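Long-range contacts in 28 kDa product (Pseudomonas syringae pv. phaseolicola, PDB 1UKF), which is a papain-like cysteine protease that cleaves itself and acts as an avirulence factor inside infected plant cells: residues V7-N15 with A34-Y43; N15-E24 with G47-Y58. All coordinates share one frame; numbering follows the deposited sequence.

In the fold
Contacts 1 and 2 adjoin, their centres about 13 Å apart, and share Asn15, where the chain passes from the edge of the antiparallel sheet toward helix 18-27. Contact 1 lays helix 34-41 along segment 7-15; contact 2 crosses the catalytic helix with helix 46-67. Two polar links join them: His40 NE2 lies 2.8 Å from Glu24 OE2, and Leu41 O lies 2.9 Å from Gln48 NE2. Both sit beside the active site. Cys18 belongs to contact 2, its side chain about 4 Å from that of His132 and about 7 Å from that of Asp147, nearest atoms, and the Asn13 side chain of contact 1 comes within about 4 Å of both Cys18 and His132.

Contact 1. Residues V7-N15 with A34-Y43; sequences VASRDVNHN and AESRMDHLDY
Arg10 lays its guanidinium over the CB of Met38, which sits 3.7 Å above the centre of one face, while acids of helix 34-41 and of the residue just after it gather round the edge. Bends at chi2 (74°) and chi3 (59°) fold the long chain back against the helix. Asp39 OD1 takes two bonds, from Arg10 NH1 at 2.9 Å and Arg10 NH2 at 3.1 Å, in the guanidinium plane. Arg10 NH1 also reaches Asp42 OD2 at 2.9 Å, from above that carboxylate. Glu35 OE1 is a long partner, helped by a water that also binds Arg10 NH2 and Ser9 O. Arg10 thus bonds two aspartates, with Glu35 farther off, probably favouring their ionised forms. In the papain-like fold this segment leads from edge strand 6-9 toward the catalytic cysteine. Ala8 is small enough for its CB to touch Ala34 CB and come within 3.5 Å of Met38 CG. At the other end the Tyr43 hydroxyl donates to Asp11 O (2.8 Å), from above the carbonyl plane, and accepts from His14 N (2.9 Å), which lies in the ring plane. Val12 fits its branched side chain against the last helical turn, CG1 lying 3.8 Å from Asp42 CA.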
ATOM      1  N   VAL A   7       2.741   7.579  13.068  1.00 12.01           N
ATOM      2  CA  VAL A   7       3.514   8.816  13.067  1.00 12.33           C
ATOM      3  C   VAL A   7       2.664   9.982  12.561  1.00 12.72           C
ATOM      4  O   VAL A   7       2.947  11.143  12.855  1.00 15.15           O
ATOM      5  CB  VAL A   7       4.813   8.706  12.224  1.00 12.56           C
ATOM      6  CG1 VAL A   7       5.804   7.799  12.926  1.00 14.75           C
ATOM      7  CG2 VAL A   7       4.511   8.189  10.830  1.00 14.44           C
ATOM      8  N   ALA A   8       1.621   9.668  11.799  1.00 11.10           N
ATOM      9  CA  ALA A   8       0.712  10.689  11.282  1.00 11.42           C
ATOM     10  C   ALA A   8      -0.623  10.043  10.935  1.00 10.52           C
ATOM     11  O   ALA A   8      -0.809   9.515   9.837  1.00 10.63           O
ATOM     12  CB  ALA A   8       1.311  11.366  10.052  1.00 11.29           C
ATOM     13  N   SER A   9      -1.548  10.083  11.887  1.00 10.27           N
ATOM     14  CA  SER A   9      -2.872   9.507  11.708  1.00 11.54           C
ATOM     15  C   SER A   9      -3.723  10.400  10.812  1.00 11.06           C
ATOM     16  O   SER A   9      -3.804  11.613  11.024  1.00 13.05           O
ATOM     17  CB  SER A   9      -3.550   9.342  13.067  1.00 12.61           C
ATOM     18  OG  SER A   9      -4.851   8.806  12.922  1.00 17.34           O
ATOM     19  N   ARG A  10      -4.356   9.802   9.808  1.00  9.38           N
ATOM     20  CA  ARG A  10      -5.200  10.558   8.893  1.00 10.56           C
ATOM     21  C   ARG A  10      -5.951   9.622   7.958  1.00 10.18           C
ATOM     22  O   ARG A  10      -5.338   8.861   7.208  1.00 11.49           O
ATOM     23  CB  ARG A  10      -4.354  11.521   8.054  1.00  9.79           C
ATOM     24  CG  ARG A  10      -5.117  12.748   7.540  1.00 11.32           C
ATOM     25  CD  ARG A  10      -5.382  13.738   8.678  1.00 10.40           C
ATOM     26  NE  ARG A  10      -4.123  14.175   9.277  1.00 11.80           N
ATOM     27  CZ  ARG A  10      -3.346  15.129   8.773  1.00 10.83           C
ATOM     28  NH1 ARG A  10      -3.701  15.767   7.666  1.00 12.21           N
ATOM     29  NH2 ARG A  10      -2.194  15.424   9.360  1.00 12.65           N
ATOM     30  N   ASP A  11      -7.278   9.664   8.017  1.00  9.13           N
ATOM     31  CA  ASP A  11      -8.095   8.856   7.123  1.00  9.08           C
ATOM     32  C   ASP A  11      -8.320   9.741   5.903  1.00  9.14           C
ATOM     33  O   ASP A  11      -9.141  10.662   5.939  1.00  9.41           O
ATOM     34  CB  ASP A  11      -9.434   8.520   7.776  1.00  9.88           C
ATOM     35  CG  ASP A  11     -10.352   7.733   6.855  1.00 11.60           C
ATOM     36  OD1 ASP A  11     -10.037   7.593   5.652  1.00 11.57           O
ATOM     37  OD2 ASP A  11     -11.404   7.257   7.336  1.00 14.83           O
ATOM     38  N   VAL A  12      -7.582   9.475   4.832  1.00  8.40           N
ATOM     39  CA  VAL A  12      -7.694  10.278   3.620  1.00  9.05           C
ATOM     40  C   VAL A  12      -8.343   9.524   2.464  1.00  8.88           C
ATOM     41  O   VAL A  12      -8.325   9.995   1.325  1.00  8.60           O
ATOM     42  CB  VAL A  12      -6.296  10.788   3.173  1.00  9.34           C
ATOM     43  CG1 VAL A  12      -5.708  11.683   4.252  1.00  9.45           C
ATOM     44  CG2 VAL A  12      -5.357   9.614   2.900  1.00 10.33           C
ATOM     45  N   ASN A  13      -8.960   8.383   2.770  1.00  9.26           N
ATOM     46  CA  ASN A  13      -9.566   7.540   1.741  1.00  8.93           C
ATOM     47  C   ASN A  13     -11.092   7.534   1.674  1.00  9.55           C
ATOM     48  O   ASN A  13     -11.691   6.571   1.193  1.00  9.79           O
ATOM     49  CB  ASN A  13      -9.044   6.105   1.916  1.00 10.06           C
ATOM     50  CG  ASN A  13      -9.289   5.235   0.695  1.00  9.69           C
ATOM     51  OD1 ASN A  13      -9.134   5.681  -0.442  1.00 10.04           O
ATOM     52  ND2 ASN A  13      -9.645   3.975   0.929  1.00 11.05           N
ATOM     53  N   HIS A  14     -11.735   8.605   2.126  1.00 10.00           N
ATOM     54  CA  HIS A  14     -13.192   8.651   2.079  1.00 10.81           C
ATOM     55  C   HIS A  14     -13.725   8.482   0.653  1.00 11.01           C
ATOM     56  O   HIS A  14     -14.829   7.968   0.458  1.00 12.17           O
ATOM     57  CB  HIS A  14     -13.708   9.974   2.659  1.00 12.48           C
ATOM     58  CG  HIS A  14     -15.202  10.074   2.697  1.00 13.29           C
ATOM     59  ND1 HIS A  14     -15.975   9.339   3.570  1.00 15.52           N
ATOM     60  CD2 HIS A  14     -16.065  10.807   1.954  1.00 14.84           C
ATOM     61  CE1 HIS A  14     -17.252   9.614   3.363  1.00 14.86           C
ATOM     62  NE2 HIS A  14     -17.333  10.501   2.387  1.00 16.58           N
ATOM     63  N   ASN A  15     -12.942   8.910  -0.335  1.00 10.98           N
ATOM     64  CA  ASN A  15     -13.356   8.819  -1.731  1.00 11.77           C
ATOM     65  C   ASN A  15     -12.968   7.524  -2.441  1.00 11.82           C
ATOM     66  O   ASN A  15     -13.105   7.417  -3.661  1.00 12.62           O
ATOM     67  CB  ASN A  15     -12.819  10.024  -2.511  1.00 12.35           C
ATOM     68  CG  ASN A  15     -13.388  11.341  -2.012  1.00 16.25           C
ATOM     69  OD1 ASN A  15     -14.604  11.523  -1.960  1.00 18.52           O
ATOM     70  ND2 ASN A  15     -12.509  12.268  -1.647  1.00 17.06           N
ATOM     71  N   ALA A  34       6.101  13.018   8.072  1.00 15.42           N
ATOM     72  CA  ALA A  34       4.845  12.281   8.001  1.00 12.52           C
ATOM     73  C   ALA A  34       3.617  13.186   8.035  1.00 13.35           C
ATOM     74  O   ALA A  34       2.680  12.996   7.256  1.00 12.16           O
ATOM     75  CB  ALA A  34       4.775  11.262   9.130  1.00 13.75           C
ATOM     76  N   GLU A  35       3.618  14.167   8.933  1.00 13.44           N
ATOM     77  CA  GLU A  35       2.489  15.085   9.055  1.00 14.29           C
ATOM     78  C   GLU A  35       2.252  15.884   7.779  1.00 13.44           C
ATOM     79  O   GLU A  35       1.110  16.015   7.326  1.00 13.36           O
ATOM     80  CB  GLU A  35       2.713  16.054  10.220  1.00 18.13           C
ATOM     81  CG  GLU A  35       2.780  15.393  11.582  1.00 25.82           C
ATOM     82  CD  GLU A  35       1.501  14.664  11.939  1.00 28.24           C
ATOM     83  OE1 GLU A  35       0.429  15.303  11.932  1.00 32.64           O
ATOM     84  OE2 GLU A  35       1.568  13.452  12.230  1.00 33.58           O
ATOM     85  N   SER A  36       3.320  16.423   7.199  1.00 13.50           N
ATOM     86  CA  SER A  36       3.168  17.206   5.982  1.00 12.61           C
ATOM     87  C   SER A  36       2.737  16.322   4.816  1.00 12.02           C
ATOM     88  O   SER A  36       2.035  16.782   3.918  1.00 12.03           O
ATOM     89  CB  SER A  36       4.464  17.961   5.644  1.00 13.61           C
ATOM     90  OG  SER A  36       5.529  17.084   5.336  1.00 15.22           O
ATOM     91  N   ARG A  37       3.142  15.053   4.830  1.00 11.32           N
ATOM     92  CA  ARG A  37       2.746  14.143   3.757  1.00 10.65           C
ATOM     93  C   ARG A  37       1.252  13.860   3.856  1.00 10.80           C
ATOM     94  O   ARG A  37       0.558  13.788   2.842  1.00 10.56           O
ATOM     95  CB  ARG A  37       3.548  12.839   3.822  1.00 11.22           C
ATOM     96  CG  ARG A  37       5.005  13.011   3.395  1.00 11.99           C
ATOM     97  CD  ARG A  37       5.701  11.679   3.166  1.00 12.38           C
ATOM     98  NE  ARG A  37       6.081  10.992   4.398  1.00 12.88           N
ATOM     99  CZ  ARG A  37       7.144  11.304   5.135  1.00 13.17           C
ATOM    100  NH1 ARG A  37       7.938  12.302   4.773  1.00 14.22           N
ATOM    101  NH2 ARG A  37       7.431  10.596   6.218  1.00 13.38           N
ATOM    102  N   MET A  38       0.750  13.714   5.077  1.00  9.52           N
ATOM    103  CA  MET A  38      -0.675  13.471   5.242  1.00  9.36           C
ATOM    104  C   MET A  38      -1.461  14.744   4.911  1.00 10.54           C
ATOM    105  O   MET A  38      -2.565  14.670   4.371  1.00 10.31           O
ATOM    106  CB  MET A  38      -0.982  12.986   6.661  1.00 10.35           C
ATOM    107  CG  MET A  38      -0.375  11.614   6.972  1.00 10.34           C
ATOM    108  SD  MET A  38      -0.829  10.291   5.799  1.00 10.64           S
ATOM    109  CE  MET A  38       0.613  10.271   4.721  1.00 12.09           C
ATOM    110  N   ASP A  39      -0.896  15.911   5.222  1.00 10.59           N
ATOM    111  CA  ASP A  39      -1.567  17.176   4.908  1.00 11.15           C
ATOM    112  C   ASP A  39      -1.702  17.284   3.390  1.00 10.28           C
ATOM    113  O   ASP A  39      -2.711  17.765   2.872  1.00 11.57           O
ATOM    114  CB  ASP A  39      -0.765  18.376   5.430  1.00 13.72           C
ATOM    115  CG  ASP A  39      -0.861  18.545   6.935  1.00 13.49           C
ATOM    116  OD1 ASP A  39      -1.717  17.892   7.565  1.00 15.35           O
ATOM    117  OD2 ASP A  39      -0.080  19.348   7.490  1.00 16.93           O
ATOM    118  N   HIS A  40      -0.676  16.827   2.680  1.00 11.06           N
ATOM    119  CA  HIS A  40      -0.663  16.850   1.220  1.00 10.42           C
ATOM    120  C   HIS A  40      -1.775  15.978   0.626  1.00 10.48           C
ATOM    121  O   HIS A  40      -2.451  16.370  -0.333  1.00 10.98           O
ATOM    122  CB  HIS A  40       0.703  16.357   0.725  1.00 11.73           C
ATOM    123  CG  HIS A  40       0.787  16.160  -0.759  1.00 11.83           C
ATOM    124  ND1 HIS A  40       0.729  17.205  -1.657  1.00 12.92           N
ATOM    125  CD2 HIS A  40       0.955  15.038  -1.500  1.00 12.84           C
ATOM    126  CE1 HIS A  40       0.856  16.735  -2.885  1.00 13.28           C
ATOM    127  NE2 HIS A  40       0.995  15.423  -2.818  1.00 13.75           N
ATOM    128  N   LEU A  41      -1.966  14.802   1.217  1.00 10.02           N
ATOM    129  CA  LEU A  41      -2.956  13.840   0.750  1.00 10.06           C
ATOM    130  C   LEU A  41      -4.358  14.058   1.303  1.00  9.92           C
ATOM    131  O   LEU A  41      -5.311  13.433   0.827  1.00 10.37           O
ATOM    132  CB  LEU A  41      -2.488  12.427   1.103  1.00 10.85           C
ATOM    133  CG  LEU A  41      -1.155  12.002   0.486  1.00 10.57           C
ATOM    134  CD1 LEU A  41      -0.600  10.788   1.217  1.00 13.84           C
ATOM    135  CD2 LEU A  41      -1.350  11.704  -0.988  1.00 13.18           C
ATOM    136  N   ASP A  42      -4.485  14.931   2.302  1.00  9.52           N
ATOM    137  CA  ASP A  42      -5.784  15.207   2.911  1.00 11.03           C
ATOM    138  C   ASP A  42      -6.736  15.827   1.883  1.00 10.32           C
ATOM    139  O   ASP A  42      -6.310  16.296   0.829  1.00 10.89           O
ATOM    140  CB  ASP A  42      -5.627  16.128   4.127  1.00 11.59           C
ATOM    141  CG  ASP A  42      -6.605  15.795   5.249  1.00 10.74           C
ATOM    142  OD1 ASP A  42      -7.669  15.195   4.972  1.00 12.25           O
ATOM    143  OD2 ASP A  42      -6.313  16.142   6.414  1.00 11.41           O
ATOM    144  N   TYR A  43      -8.022  15.846   2.212  1.00 10.59           N
ATOM    145  CA  TYR A  43      -9.052  16.323   1.297  1.00 11.45           C
ATOM    146  C   TYR A  43      -8.909  17.712   0.694  1.00 12.05           C
ATOM    147  O   TYR A  43      -9.340  17.935  -0.435  1.00 12.73           O
ATOM    148  CB  TYR A  43     -10.419  16.165   1.959  1.00 11.25           C
ATOM    149  CG  TYR A  43     -10.630  14.751   2.456  1.00  9.81           C
ATOM    150  CD1 TYR A  43     -10.555  14.451   3.814  1.00 10.26           C
ATOM    151  CD2 TYR A  43     -10.815  13.699   1.558  1.00  9.78           C
ATOM    152  CE1 TYR A  43     -10.653  13.140   4.268  1.00  9.71           C
ATOM    153  CE2 TYR A  43     -10.910  12.388   2.001  1.00  9.76           C
ATOM    154  CZ  TYR A  43     -10.826  12.115   3.354  1.00  8.98           C
ATOM    155  OH  TYR A  43     -10.892  10.812   3.792  1.00  9.22           O
TER
HETATM  156  O   HOH W   1      -2.278  13.674  11.747  1.00 17.80           O
HETATM  157  O   HOH W   2      -8.523  13.310   6.863  1.00 12.21           O

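Contact 2. Residues N15-E24 with G47-Y58; sequences NNICAGLSTE and GQSRGSERHQVY
His55 presses one ring face against Ile17, whose CA stands 3.5 Å from the ring centroid and 9° off its normal, a CH-pi contact. With CG anti to the backbone N (chi1 -158°), the ring reaches the first turn of helix 18-24, where His55 ND1 accepts from Gly20 N at 3.1 Å, in the ring plane, so ND1 must be unprotonated. Packing is tightest beside it: Gly20 CA lies 3.3 Å from Gly51 O in a CA-H...O contact; glycine suits the place, with no side chain between. Two facing glycines let the axes of helices 18-24 and 47-58 approach to 6.8 Å, crossing at 120°. Glu24 sits as a knob among Gly47, Arg50, Gly51 and Arg54; its OE1 takes both NE (2.7 Å) and NH2 (3.0 Å) of Arg54, side-on and nearly coplanar, while His40 binds OE2. Arg54 probably offsets this buried charge. The exposed margin is looser and polar: Asn15 ND2 donates to Gln48 OE1 at 2.9 Å, and a water joins that oxygen to Asn15 N. Cys18, pointing away from helix 47-58, begins helix 18-24, as in papain-like proteases, whose catalytic cysteine stands at the N-terminus of the central helix.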
ATOM      1  N   ASN A  15     -12.942   8.910  -0.335  1.00 10.98           N
ATOM      2  CA  ASN A  15     -13.356   8.819  -1.731  1.00 11.77           C
ATOM      3  C   ASN A  15     -12.968   7.524  -2.441  1.00 11.82           C
ATOM      4  O   ASN A  15     -13.105   7.417  -3.661  1.00 12.62           O
ATOM      5  CB  ASN A  15     -12.819  10.024  -2.511  1.00 12.35           C
ATOM      6  CG  ASN A  15     -13.388  11.341  -2.012  1.00 16.25           C
ATOM      7  OD1 ASN A  15     -14.604  11.523  -1.960  1.00 18.52           O
ATOM      8  ND2 ASN A  15     -12.509  12.268  -1.647  1.00 17.06           N
ATOM      9  N   ASN A  16     -12.474   6.549  -1.684  1.00 11.78           N
ATOM     10  CA  ASN A  16     -12.103   5.249  -2.243  1.00 12.98           C
ATOM     11  C   ASN A  16     -11.178   5.315  -3.453  1.00 12.33           C
ATOM     12  O   ASN A  16     -11.500   4.806  -4.528  1.00 12.76           O
ATOM     13  CB  ASN A  16     -13.367   4.472  -2.619  1.00 16.58           C
ATOM     14  CG  ASN A  16     -14.222   4.144  -1.416  1.00 20.82           C
ATOM     15  OD1 ASN A  16     -13.789   3.434  -0.510  1.00 24.67           O
ATOM     16  ND2 ASN A  16     -15.444   4.664  -1.398  1.00 25.81           N
ATOM     17  N   ILE A  17     -10.022   5.938  -3.266  1.00 10.76           N
ATOM     18  CA  ILE A  17      -9.033   6.070  -4.326  1.00 10.26           C
ATOM     19  C   ILE A  17      -7.694   5.607  -3.754  1.00  8.69           C
ATOM     20  O   ILE A  17      -6.656   6.223  -3.974  1.00  9.25           O
ATOM     21  CB  ILE A  17      -8.936   7.543  -4.806  1.00  8.95           C
ATOM     22  CG1 ILE A  17      -8.830   8.490  -3.603  1.00  9.82           C
ATOM     23  CG2 ILE A  17     -10.165   7.896  -5.638  1.00  9.96           C
ATOM     24  CD1 ILE A  17      -8.462   9.916  -3.975  1.00 10.45           C
ATOM     25  N   CYS A  18      -7.733   4.486  -3.040  1.00  8.66           N
ATOM     26  CA  CYS A  18      -6.547   3.949  -2.377  1.00  9.19           C
ATOM     27  C   CYS A  18      -5.307   3.683  -3.223  1.00  7.82           C
ATOM     28  O   CYS A  18      -4.205   4.061  -2.817  1.00  8.52           O
ATOM     29  CB  CYS A  18      -6.904   2.694  -1.565  1.00  8.65           C
ATOM     30  SG  CYS A  18      -7.911   1.433  -2.381  1.00 12.41           S
ATOM     31  N   ALA A  19      -5.458   3.048  -4.382  1.00  8.86           N
ATOM     32  CA  ALA A  19      -4.295   2.776  -5.220  1.00  9.51           C
ATOM     33  C   ALA A  19      -3.641   4.083  -5.668  1.00  8.58           C
ATOM     34  O   ALA A  19      -2.415   4.205  -5.654  1.00  8.94           O
ATOM     35  CB  ALA A  19      -4.692   1.936  -6.430  1.00 10.12           C
ATOM     36  N   GLY A  20      -4.463   5.052  -6.065  1.00  9.03           N
ATOM     37  CA  GLY A  20      -3.944   6.337  -6.501  1.00  8.59           C
ATOM     38  C   GLY A  20      -3.252   7.097  -5.380  1.00  8.29           C
ATOM     39  O   GLY A  20      -2.170   7.648  -5.581  1.00  8.87           O
ATOM     40  N   LEU A  21      -3.877   7.143  -4.205  1.00  8.17           N
ATOM     41  CA  LEU A  21      -3.293   7.826  -3.054  1.00  8.69           C
ATOM     42  C   LEU A  21      -1.999   7.148  -2.620  1.00  8.46           C
ATOM     43  O   LEU A  21      -1.024   7.822  -2.283  1.00  8.91           O
ATOM     44  CB  LEU A  21      -4.274   7.832  -1.879  1.00  9.43           C
ATOM     45  CG  LEU A  21      -5.492   8.753  -1.999  1.00  9.97           C
ATOM     46  CD1 LEU A  21      -6.482   8.438  -0.885  1.00 10.72           C
ATOM     47  CD2 LEU A  21      -5.050  10.215  -1.934  1.00 11.84           C
ATOM     48  N   SER A  22      -1.990   5.818  -2.622  1.00  8.46           N
ATOM     49  CA  SER A  22      -0.807   5.069  -2.224  1.00  8.45           C
ATOM     50  C   SER A  22       0.345   5.337  -3.181  1.00  8.28           C
ATOM     51  O   SER A  22       1.498   5.460  -2.757  1.00  9.01           O
ATOM     52  CB  SER A  22      -1.117   3.572  -2.171  1.00  8.81           C
ATOM     53  OG  SER A  22      -2.004   3.294  -1.105  1.00  9.97           O
ATOM     54  N   THR A  23       0.041   5.433  -4.472  1.00  9.13           N
ATOM     55  CA  THR A  23       1.086   5.699  -5.450  1.00 10.18           C
ATOM     56  C   THR A  23       1.594   7.133  -5.297  1.00  9.16           C
ATOM     57  O   THR A  23       2.797   7.380  -5.407  1.00  9.88           O
ATOM     58  CB  THR A  23       0.584   5.447  -6.884  1.00  9.59           C
ATOM     59  OG1 THR A  23       0.161   4.081  -6.998  1.00  9.91           O
ATOM     60  CG2 THR A  23       1.699   5.688  -7.894  1.00 10.24           C
ATOM     61  N   GLU A  24       0.694   8.077  -5.025  1.00  9.41           N
ATOM     62  CA  GLU A  24       1.108   9.466  -4.823  1.00 10.30           C
ATOM     63  C   GLU A  24       2.027   9.516  -3.598  1.00 11.21           C
ATOM     64  O   GLU A  24       3.038  10.216  -3.600  1.00 11.78           O
ATOM     65  CB  GLU A  24      -0.121  10.364  -4.621  1.00 10.70           C
ATOM     66  CG  GLU A  24       0.174  11.823  -4.240  1.00 12.30           C
ATOM     67  CD  GLU A  24       0.872  12.621  -5.330  1.00 12.22           C
ATOM     68  OE1 GLU A  24       0.989  12.136  -6.475  1.00 13.48           O
ATOM     69  OE2 GLU A  24       1.300  13.760  -5.036  1.00 15.14           O
ATOM     70  N   GLY A  47      -2.476  16.661  -3.005  1.00 11.60           N
ATOM     71  CA  GLY A  47      -2.285  15.223  -3.090  1.00 11.40           C
ATOM     72  C   GLY A  47      -3.572  14.438  -3.256  1.00 10.95           C
ATOM     73  O   GLY A  47      -3.563  13.362  -3.855  1.00 12.65           O
ATOM     74  N   GLN A  48      -4.675  14.955  -2.723  1.00 10.69           N
ATOM     75  CA  GLN A  48      -5.955  14.271  -2.853  1.00 10.66           C
ATOM     76  C   GLN A  48      -6.350  14.284  -4.331  1.00 11.80           C
ATOM     77  O   GLN A  48      -6.783  13.267  -4.872  1.00 12.53           O
ATOM     78  CB  GLN A  48      -7.025  14.962  -1.993  1.00 10.49           C
ATOM     79  CG  GLN A  48      -8.430  14.376  -2.112  1.00 10.39           C
ATOM     80  CD  GLN A  48      -8.642  13.044  -1.391  1.00  9.40           C
ATOM     81  OE1 GLN A  48      -9.635  12.362  -1.641  1.00 10.51           O
ATOM     82  NE2 GLN A  48      -7.737  12.686  -0.488  1.00 10.51           N
ATOM     83  N   SER A  49      -6.186  15.430  -4.992  1.00 11.91           N
ATOM     84  CA  SER A  49      -6.516  15.528  -6.411  1.00 14.05           C
ATOM     85  C   SER A  49      -5.546  14.722  -7.267  1.00 13.15           C
ATOM     86  O   SER A  49      -5.961  14.047  -8.208  1.00 12.57           O
ATOM     87  CB  SER A  49      -6.514  16.986  -6.876  1.00 15.65           C
ATOM     88  OG  SER A  49      -7.727  17.632  -6.538  1.00 22.76           O
ATOM     89  N   ARG A  50      -4.256  14.796  -6.951  1.00 12.21           N
ATOM     90  CA  ARG A  50      -3.263  14.049  -7.715  1.00 12.22           C
ATOM     91  C   ARG A  50      -3.518  12.556  -7.518  1.00 12.44           C
ATOM     92  O   ARG A  50      -3.444  11.771  -8.467  1.00 12.16           O
ATOM     93  CB  ARG A  50      -1.845  14.402  -7.254  1.00 15.09           C
ATOM     94  CG  ARG A  50      -0.760  13.978  -8.230  1.00 19.56           C
ATOM     95  CD  ARG A  50      -0.801  14.824  -9.496  1.00 21.89           C
ATOM     96  NE  ARG A  50       0.087  14.311 -10.537  1.00 24.80           N
ATOM     97  CZ  ARG A  50      -0.129  13.194 -11.224  1.00 25.41           C
ATOM     98  NH1 ARG A  50      -1.210  12.463 -10.986  1.00 26.72           N
ATOM     99  NH2 ARG A  50       0.737  12.807 -12.150  1.00 27.72           N
ATOM    100  N   GLY A  51      -3.821  12.170  -6.282  1.00 11.16           N
ATOM    101  CA  GLY A  51      -4.098  10.776  -5.989  1.00 11.79           C
ATOM    102  C   GLY A  51      -5.317  10.307  -6.757  1.00 10.71           C
ATOM    103  O   GLY A  51      -5.356   9.182  -7.251  1.00 10.65           O
ATOM    104  N   SER A  52      -6.321  11.170  -6.863  1.00 10.40           N
ATOM    105  CA  SER A  52      -7.531  10.826  -7.596  1.00 11.56           C
ATOM    106  C   SER A  52      -7.199  10.611  -9.070  1.00 11.95           C
ATOM    107  O   SER A  52      -7.697   9.674  -9.699  1.00 11.92           O
ATOM    108  CB  SER A  52      -8.577  11.935  -7.447  1.00 12.51           C
ATOM    109  OG  SER A  52      -9.762  11.611  -8.150  1.00 17.56           O
ATOM    110  N   GLU A  53      -6.348  11.474  -9.616  1.00 10.95           N
ATOM    111  CA  GLU A  53      -5.934  11.365 -11.012  1.00 11.95           C
ATOM    112  C   GLU A  53      -5.192  10.050 -11.228  1.00 10.92           C
ATOM    113  O   GLU A  53      -5.405   9.363 -12.228  1.00 11.34           O
ATOM    114  CB  GLU A  53      -5.023  12.530 -11.399  1.00 13.96           C
ATOM    115  CG  GLU A  53      -5.684  13.894 -11.382  1.00 22.53           C
ATOM    116  CD  GLU A  53      -4.740  14.985 -11.843  1.00 25.72           C
ATOM    117  OE1 GLU A  53      -4.226  14.881 -12.978  1.00 28.67           O
ATOM    118  OE2 GLU A  53      -4.506  15.942 -11.074  1.00 30.09           O
ATOM    119  N   ARG A  54      -4.309   9.701 -10.298  1.00 10.53           N
ATOM    120  CA  ARG A  54      -3.576   8.450 -10.419  1.00 10.23           C
ATOM    121  C   ARG A  54      -4.541   7.279 -10.303  1.00  9.89           C
ATOM    122  O   ARG A  54      -4.381   6.267 -10.986  1.00  9.77           O
ATOM    123  CB  ARG A  54      -2.501   8.334  -9.336  1.00 11.08           C
ATOM    124  CG  ARG A  54      -1.389   9.369  -9.438  1.00 10.93           C
ATOM    125  CD  ARG A  54      -0.262   9.054  -8.461  1.00 10.73           C
ATOM    126  NE  ARG A  54       0.699  10.149  -8.339  1.00 12.12           N
ATOM    127  CZ  ARG A  54       1.604  10.474  -9.259  1.00 12.40           C
ATOM    128  NH1 ARG A  54       1.693   9.785 -10.389  1.00 13.65           N
ATOM    129  NH2 ARG A  54       2.419  11.501  -9.048  1.00 14.57           N
ATOM    130  N   HIS A  55      -5.551   7.407  -9.448  1.00  9.81           N
ATOM    131  CA  HIS A  55      -6.501   6.320  -9.303  1.00  8.71           C
ATOM    132  C   HIS A  55      -7.281   6.130 -10.602  1.00 10.30           C
ATOM    133  O   HIS A  55      -7.728   5.023 -10.911  1.00 10.02           O
ATOM    134  CB  HIS A  55      -7.464   6.573  -8.144  1.00  9.54           C
ATOM    135  CG  HIS A  55      -8.089   5.322  -7.622  1.00  8.95           C
ATOM    136  ND1 HIS A  55      -7.373   4.381  -6.914  1.00  9.78           N
ATOM    137  CD2 HIS A  55      -9.332   4.811  -7.782  1.00  9.94           C
ATOM    138  CE1 HIS A  55      -8.148   3.340  -6.665  1.00 11.50           C
ATOM    139  NE2 HIS A  55      -9.341   3.575  -7.182  1.00 10.78           N
ATOM    140  N   GLN A  56      -7.453   7.209 -11.360  1.00 11.43           N
ATOM    141  CA  GLN A  56      -8.150   7.114 -12.635  1.00 11.28           C
ATOM    142  C   GLN A  56      -7.284   6.325 -13.616  1.00 11.01           C
ATOM    143  O   GLN A  56      -7.806   5.606 -14.468  1.00 11.72           O
ATOM    144  CB  GLN A  56      -8.459   8.504 -13.193  1.00 11.70           C
ATOM    145  CG  GLN A  56      -9.458   9.292 -12.360  1.00 18.81           C
ATOM    146  CD  GLN A  56     -10.084  10.429 -13.141  1.00 21.38           C
ATOM    147  OE1 GLN A  56      -9.408  11.121 -13.900  1.00 24.79           O
ATOM    148  NE2 GLN A  56     -11.382  10.633 -12.952  1.00 24.12           N
ATOM    149  N   VAL A  57      -5.964   6.460 -13.500  1.00 10.93           N
ATOM    150  CA  VAL A  57      -5.057   5.702 -14.359  1.00 11.23           C
ATOM    151  C   VAL A  57      -5.259   4.225 -14.004  1.00 11.14           C
ATOM    152  O   VAL A  57      -5.330   3.369 -14.882  1.00 11.25           O
ATOM    153  CB  VAL A  57      -3.581   6.100 -14.117  1.00 12.96           C
ATOM    154  CG1 VAL A  57      -2.658   5.160 -14.876  1.00 14.35           C
ATOM    155  CG2 VAL A  57      -3.348   7.533 -14.570  1.00 15.81           C
ATOM    156  N   TYR A  58      -5.349   3.937 -12.708  1.00 10.22           N
ATOM    157  CA  TYR A  58      -5.578   2.577 -12.230  1.00  8.98           C
ATOM    158  C   TYR A  58      -6.903   2.044 -12.789  1.00  9.25           C
ATOM    159  O   TYR A  58      -6.954   0.939 -13.336  1.00 10.02           O
ATOM    160  CB  TYR A  58      -5.623   2.564 -10.698  1.00  9.84           C
ATOM    161  CG  TYR A  58      -6.030   1.240 -10.094  1.00  9.96           C
ATOM    162  CD1 TYR A  58      -5.095   0.228  -9.882  1.00 10.64           C
ATOM    163  CD2 TYR A  58      -7.356   0.996  -9.746  1.00 10.72           C
ATOM    164  CE1 TYR A  58      -5.473  -0.997  -9.336  1.00 11.98           C
ATOM    165  CE2 TYR A  58      -7.745  -0.224  -9.203  1.00 11.80           C
ATOM    166  CZ  TYR A  58      -6.800  -1.214  -9.000  1.00 11.30           C
ATOM    167  OH  TYR A  58      -7.187  -2.426  -8.466  1.00 14.77           O
TER
HETATM  168  O   HOH W   3     -10.325   9.942  -0.575  1.00  9.82           O